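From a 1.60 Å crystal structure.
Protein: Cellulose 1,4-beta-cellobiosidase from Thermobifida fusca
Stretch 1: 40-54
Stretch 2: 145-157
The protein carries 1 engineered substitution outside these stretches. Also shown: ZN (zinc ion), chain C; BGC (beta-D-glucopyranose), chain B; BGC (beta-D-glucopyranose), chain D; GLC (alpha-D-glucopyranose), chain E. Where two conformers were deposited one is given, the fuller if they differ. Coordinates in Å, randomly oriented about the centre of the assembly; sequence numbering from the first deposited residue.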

# COMPACT_ATOMS: atom_id res chain seq x y z
N GLU A 40 8.65 -1.98 9.50
CA GLU A 40 8.50 -0.74 8.71
C GLU A 40 7.10 -0.46 8.25
O GLU A 40 6.66 0.68 8.18
CB GLU A 40 9.51 -0.66 7.54
CG GLU A 40 9.39 -1.78 6.51
CD GLU A 40 10.65 -1.95 5.62
OE1 GLU A 40 11.71 -1.42 5.98
OE2 GLU A 40 10.40 -2.56 4.55
N ALA A 41 6.36 -1.47 7.85
CA ALA A 41 4.99 -1.41 7.44
C ALA A 41 4.32 -2.71 7.81
O ALA A 41 3.59 -2.71 8.76
CB ALA A 41 4.75 -0.96 5.98
N PRO A 42 4.76 -3.85 7.26
CA PRO A 42 4.69 -5.13 7.99
C PRO A 42 5.69 -5.01 9.14
O PRO A 42 6.57 -4.14 9.11
CB PRO A 42 5.06 -6.18 6.94
CG PRO A 42 5.98 -5.46 6.07
CD PRO A 42 5.49 -4.03 5.94
N ASP A 43 5.60 -5.96 10.07
CA ASP A 43 6.50 -5.95 11.20
C ASP A 43 7.31 -7.23 11.34
O ASP A 43 7.98 -7.40 12.38
CB ASP A 43 5.74 -5.59 12.50
CG ASP A 43 4.75 -6.58 12.96
OD1 ASP A 43 4.75 -7.76 12.54
OD2 ASP A 43 3.83 -6.21 13.80
N HIS A 44 7.32 -8.04 10.30
CA HIS A 44 8.16 -9.23 10.21
C HIS A 44 8.42 -9.53 8.76
O HIS A 44 7.47 -9.37 7.94
CB HIS A 44 7.53 -10.42 10.93
CG HIS A 44 8.43 -11.59 11.08
ND1 HIS A 44 8.62 -12.58 10.11
CD2 HIS A 44 9.33 -11.89 12.07
CE1 HIS A 44 9.53 -13.46 10.52
NE2 HIS A 44 9.95 -13.06 11.71
N GLY A 45 9.65 -9.95 8.43
CA GLY A 45 10.05 -10.16 7.02
C GLY A 45 9.30 -11.22 6.34
O GLY A 45 9.25 -11.24 5.10
N HIS A 46 8.82 -12.25 7.08
CA HIS A 46 8.11 -13.31 6.45
C HIS A 46 6.61 -13.26 6.71
O HIS A 46 5.89 -14.19 6.37
CB HIS A 46 8.68 -14.66 6.86
CG HIS A 46 10.05 -14.92 6.30
ND1 HIS A 46 10.77 -16.09 6.47
CD2 HIS A 46 10.84 -14.12 5.54
CE1 HIS A 46 11.93 -15.98 5.85
NE2 HIS A 46 11.98 -14.81 5.25
N GLN A 47 6.12 -12.05 7.06
CA GLN A 47 4.84 -11.70 6.62
C GLN A 47 4.92 -11.50 5.14
O GLN A 47 5.99 -11.40 4.61
CB GLN A 47 4.37 -10.40 7.30
CG GLN A 47 4.04 -10.61 8.79
CD GLN A 47 3.88 -9.35 9.57
OE1 GLN A 47 4.34 -8.27 9.17
NE2 GLN A 47 3.24 -9.44 10.74
N THR A 48 3.82 -11.31 4.46
CA THR A 48 3.80 -10.73 3.15
C THR A 48 2.54 -9.89 2.98
O THR A 48 1.72 -9.70 3.88
CB THR A 48 3.88 -11.76 2.01
OG1 THR A 48 4.39 -11.05 0.84
CG2 THR A 48 2.64 -12.50 1.69
N THR A 49 2.45 -9.31 1.81
CA THR A 49 1.56 -8.20 1.55
C THR A 49 0.93 -8.31 0.21
O THR A 49 1.51 -8.94 -0.73
CB THR A 49 2.31 -6.84 1.56
OG1 THR A 49 3.37 -6.87 0.62
CG2 THR A 49 2.89 -6.61 2.95
N SER A 50 -0.18 -7.65 0.03
CA SER A 50 -0.77 -7.54 -1.28
C SER A 50 0.19 -6.74 -2.18
O SER A 50 0.25 -6.97 -3.42
CB SER A 50 -2.21 -7.02 -1.24
OG SER A 50 -2.22 -5.73 -0.70
N GLU A 51 0.94 -5.82 -1.63
CA GLU A 51 1.98 -5.18 -2.33
C GLU A 51 2.91 -6.21 -3.00
O GLU A 51 3.26 -6.10 -4.16
CB GLU A 51 2.73 -4.24 -1.36
CG GLU A 51 4.10 -3.77 -1.82
CD GLU A 51 4.71 -2.92 -0.75
OE1 GLU A 51 5.53 -3.45 0.04
OE2 GLU A 51 4.29 -1.72 -0.62
N ALA A 52 3.45 -7.11 -2.19
CA ALA A 52 4.37 -8.12 -2.75
C ALA A 52 3.76 -8.90 -3.86
O ALA A 52 4.41 -9.15 -4.87
CB ALA A 52 4.88 -9.02 -1.67
N PHE A 53 2.48 -9.26 -3.69
CA PHE A 53 1.82 -9.97 -4.79
C PHE A 53 1.67 -9.16 -6.06
O PHE A 53 1.97 -9.66 -7.13
CB PHE A 53 0.43 -10.55 -4.35
CG PHE A 53 0.48 -11.88 -3.70
CD1 PHE A 53 0.47 -13.06 -4.49
CD2 PHE A 53 0.44 -12.02 -2.31
CE1 PHE A 53 0.46 -14.29 -3.88
CE2 PHE A 53 0.50 -13.28 -1.76
CZ PHE A 53 0.41 -14.38 -2.50
N SER A 54 1.44 -7.84 -5.92
CA SER A 54 1.38 -6.99 -7.11
C SER A 54 2.69 -6.92 -7.82
O SER A 54 2.77 -6.89 -9.05
CB SER A 54 0.80 -5.62 -6.79
OG SER A 54 1.62 -4.81 -5.97
N GLY A 145 -10.91 -8.62 -4.00
CA GLY A 145 -9.85 -7.65 -3.66
C GLY A 145 -8.89 -8.32 -2.76
O GLY A 145 -9.29 -9.20 -2.02
N MET A 146 -7.59 -7.97 -2.85
CA MET A 146 -6.62 -8.57 -1.90
C MET A 146 -6.78 -8.04 -0.50
O MET A 146 -6.89 -6.82 -0.29
CB MET A 146 -5.20 -8.38 -2.39
CG MET A 146 -4.90 -9.00 -3.74
SD MET A 146 -3.12 -9.01 -4.11
CE MET A 146 -3.00 -7.55 -5.07
N HIS A 147 -6.66 -8.90 0.51
CA HIS A 147 -6.38 -8.45 1.87
C HIS A 147 -4.91 -8.03 1.95
O HIS A 147 -4.07 -8.48 1.18
CB HIS A 147 -6.70 -9.53 2.87
CG HIS A 147 -6.33 -9.20 4.28
ND1 HIS A 147 -6.92 -8.20 4.99
CD2 HIS A 147 -5.35 -9.70 5.08
CE1 HIS A 147 -6.37 -8.09 6.18
NE2 HIS A 147 -5.42 -9.00 6.28
N TRP A 148 -4.57 -7.13 2.88
CA TRP A 148 -3.25 -6.49 2.76
C TRP A 148 -2.07 -7.28 3.31
O TRP A 148 -0.94 -6.98 2.90
CB TRP A 148 -3.28 -5.06 3.35
CG TRP A 148 -2.88 -4.93 4.79
CD1 TRP A 148 -3.66 -5.12 5.93
CD2 TRP A 148 -1.57 -4.55 5.29
NE1 TRP A 148 -2.90 -4.87 7.02
CE2 TRP A 148 -1.62 -4.55 6.69
CE3 TRP A 148 -0.35 -4.25 4.67
CZ2 TRP A 148 -0.53 -4.17 7.46
CZ3 TRP A 148 0.75 -3.86 5.45
CH2 TRP A 148 0.64 -3.82 6.85
N LEU A 149 -2.31 -8.13 4.27
CA LEU A 149 -1.21 -8.69 5.12
C LEU A 149 -1.50 -10.14 5.47
O LEU A 149 -2.62 -10.54 5.94
CB LEU A 149 -1.13 -7.99 6.48
CG LEU A 149 0.09 -8.21 7.33
CD1 LEU A 149 1.39 -7.77 6.72
CD2 LEU A 149 -0.20 -7.64 8.69
N LEU A 150 -0.50 -10.99 5.16
CA LEU A 150 -0.46 -12.42 5.56
C LEU A 150 0.73 -12.69 6.42
O LEU A 150 1.74 -11.98 6.36
CB LEU A 150 -0.36 -13.33 4.36
CG LEU A 150 -1.48 -13.25 3.31
CD1 LEU A 150 -1.08 -14.06 2.09
CD2 LEU A 150 -2.81 -13.76 3.85
N ASP A 151 0.63 -13.77 7.20
CA ASP A 151 1.75 -14.32 7.93
C ASP A 151 2.16 -15.63 7.24
O ASP A 151 1.48 -16.60 7.44
CB ASP A 151 1.36 -14.54 9.37
CG ASP A 151 2.46 -15.10 10.23
OD1 ASP A 151 3.61 -15.34 9.77
OD2 ASP A 151 2.25 -15.13 11.51
N VAL A 152 3.15 -15.56 6.37
CA VAL A 152 3.47 -16.69 5.45
C VAL A 152 4.02 -17.96 6.18
O VAL A 152 3.62 -19.03 5.83
CB VAL A 152 4.43 -16.19 4.37
CG1 VAL A 152 4.65 -17.37 3.35
CG2 VAL A 152 3.85 -15.03 3.61
N ASP A 153 4.90 -17.76 7.14
CA ASP A 153 5.47 -18.88 7.92
C ASP A 153 4.71 -19.11 9.21
O ASP A 153 5.12 -19.94 10.03
CB ASP A 153 6.92 -18.59 8.20
CG ASP A 153 7.83 -18.78 6.95
OD1 ASP A 153 7.36 -19.34 5.96
OD2 ASP A 153 8.96 -18.28 7.06
N ASN A 154 3.63 -18.40 9.47
CA ASN A 154 2.89 -18.55 10.74
C ASN A 154 3.75 -18.26 11.93
O ASN A 154 3.70 -18.94 12.94
CB ASN A 154 2.21 -19.95 10.85
CG ASN A 154 0.92 -19.91 11.70
OD1 ASN A 154 0.13 -18.97 11.62
ND2 ASN A 154 0.63 -21.02 12.44
N VAL A 155 4.55 -17.21 11.83
CA VAL A 155 5.40 -16.88 12.94
C VAL A 155 4.62 -16.46 14.14
O VAL A 155 5.05 -16.76 15.27
CB VAL A 155 6.48 -15.88 12.55
CG1 VAL A 155 5.91 -14.54 12.39
CG2 VAL A 155 7.58 -16.00 13.53
N TYR A 156 3.44 -15.92 13.95
CA TYR A 156 2.60 -15.50 15.06
C TYR A 156 1.69 -16.61 15.62
O TYR A 156 1.12 -16.44 16.70
CB TYR A 156 1.70 -14.24 14.71
CG TYR A 156 2.44 -12.94 14.69
CD1 TYR A 156 3.09 -12.48 13.53
CD2 TYR A 156 2.55 -12.16 15.85
CE1 TYR A 156 3.78 -11.30 13.48
CE2 TYR A 156 3.19 -10.95 15.82
CZ TYR A 156 3.82 -10.50 14.65
OH TYR A 156 4.48 -9.33 14.62
N GLY A 157 1.50 -17.68 14.87
CA GLY A 157 0.73 -18.84 15.36
C GLY A 157 -0.75 -18.82 15.20
O GLY A 157 -1.51 -19.60 15.87
ZN ZN C . 10.26 -17.57 7.88
C2 BGC B . 7.89 -0.78 2.83
C3 BGC B . 6.67 -0.93 1.92
C4 BGC B . 5.66 0.23 2.17
C5 BGC B . 6.36 1.61 2.18
C6 BGC B . 5.39 2.69 2.60
C1 BGC B . 8.50 0.60 2.71
O2 BGC B . 8.88 -1.73 2.45
O3 BGC B . 6.09 -2.23 2.19
O4 BGC B . 4.64 0.17 1.15
O5 BGC B . 7.48 1.54 3.08
O6 BGC B . 4.85 2.42 3.88
C2 BGC D . -0.86 0.63 5.48
C3 BGC D . -1.77 0.31 6.66
C4 BGC D . -3.09 -0.17 6.14
C5 BGC D . -3.00 -1.33 5.19
C6 BGC D . -4.34 -1.80 4.62
C1 BGC D . -0.91 -0.53 4.52
O1 BGC D . -0.13 -0.21 3.36
O2 BGC D . 0.49 0.95 5.86
O3 BGC D . -1.96 1.55 7.39
O4 BGC D . -3.71 -0.73 7.35
O5 BGC D . -2.19 -0.90 4.08
O6 BGC D . -5.00 -0.66 4.00
C1 GLC E . 12.89 2.93 4.53
C2 GLC E . 11.60 3.61 4.75
C3 GLC E . 10.44 2.58 4.78
C4 GLC E . 10.44 1.73 3.50
C5 GLC E . 11.85 1.17 3.35
C6 GLC E . 12.10 0.38 2.09
O1 GLC E . 12.99 2.13 5.64
O2 GLC E . 11.61 4.22 6.11
O3 GLC E . 9.19 3.21 5.02
O4 GLC E . 9.54 0.61 3.67
O5 GLC E . 12.81 2.23 3.31
O6 GLC E . 11.96 1.23 1.01
O HOH W 1 6.07 -15.63 8.94
O HOH W 2 -4.88 -5.07 -1.28
O HOH W 3 -0.38 -4.75 1.11
O HOH W 4 12.22 -18.47 8.02
O HOH W 5 9.85 -16.95 9.83

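Two short strands, 47-49 and 149-151, run antiparallel, their N-to-C directions 154° apart and their axes 4.5 Å apart at closest approach. T48 and L150 form the hydrogen-bonded pair: T48 N donates to L150 O and L150 N donates to T48 O, both at 2.9 Å. The flanking pairs, Q47 with D151 and T49 with L149, are non-hydrogen-bonded, and their CA atoms accordingly lie closer, 4.3 and 4.5 Å against 5.2 Å for T48 and L150. The ladder extends past both strands, with V152 N donating to H46 O (3.1 Å) and S50 N to W148 O (3.0 Å). W148 O also receives a CA-H...O contact from T49 CA at 3.1 Å.

At one end the strand passes straight into a helix. T49 is the N-cap: its OG1 accepts from A52 N at 2.8 Å, so the residue of the last beta bridge also caps the helix. Water 3 links S50 OG to W148 O, 2.8 and 2.9 Å away.

At the other end, a type I turn from H44 to Q47 leads into the strand. Q47 OE1 accepts from D43 N at 2.8 Å, and Q47 NE2 returns a weak bond to D43 OD1 at 2.9 Å. Y156 OH donates to D43 OD1 at 2.6 Å, so the carboxylate ties the turn to the second stretch. D151 does comparable work on its own side, accepting V155 N on OD1 (2.9 Å) and Y156 N on OD2 (2.8 Å), which holds the loop carrying Y156.

T48 and L150 share one sheet face with apolar neighbours: T48 CG2 meets V152 CG2 at 3.4 Å and L150 CD1 lies 4.2 Å from F53 CE2. The other face carries the polar Q47 and D151 beside T49 and L149, and there L149 CD1 reaches P42 CB at 4.0 Å. The W148 ring presents its edge to A41, with CH2 3.7 Å from A41 O, and one face to a glucose, whose C6 is 3.5 Å from W148 CG.

Zinc bridges the two stretches, bound by H46 ND1 at 2.1 Å and D153 OD2 at 1.7 Å, with two waters. H46 ND1 and D153 OD2 are 2.9 Å apart because both bind the metal; the pair is not a hydrogen bond. Nearby, V155 CG1 sits over the H44 ring, 4.0 Å from its centroid. The rule is that backbone bonds set the register, while zinc and the Y156-D43 bond join the loops beyond the strands.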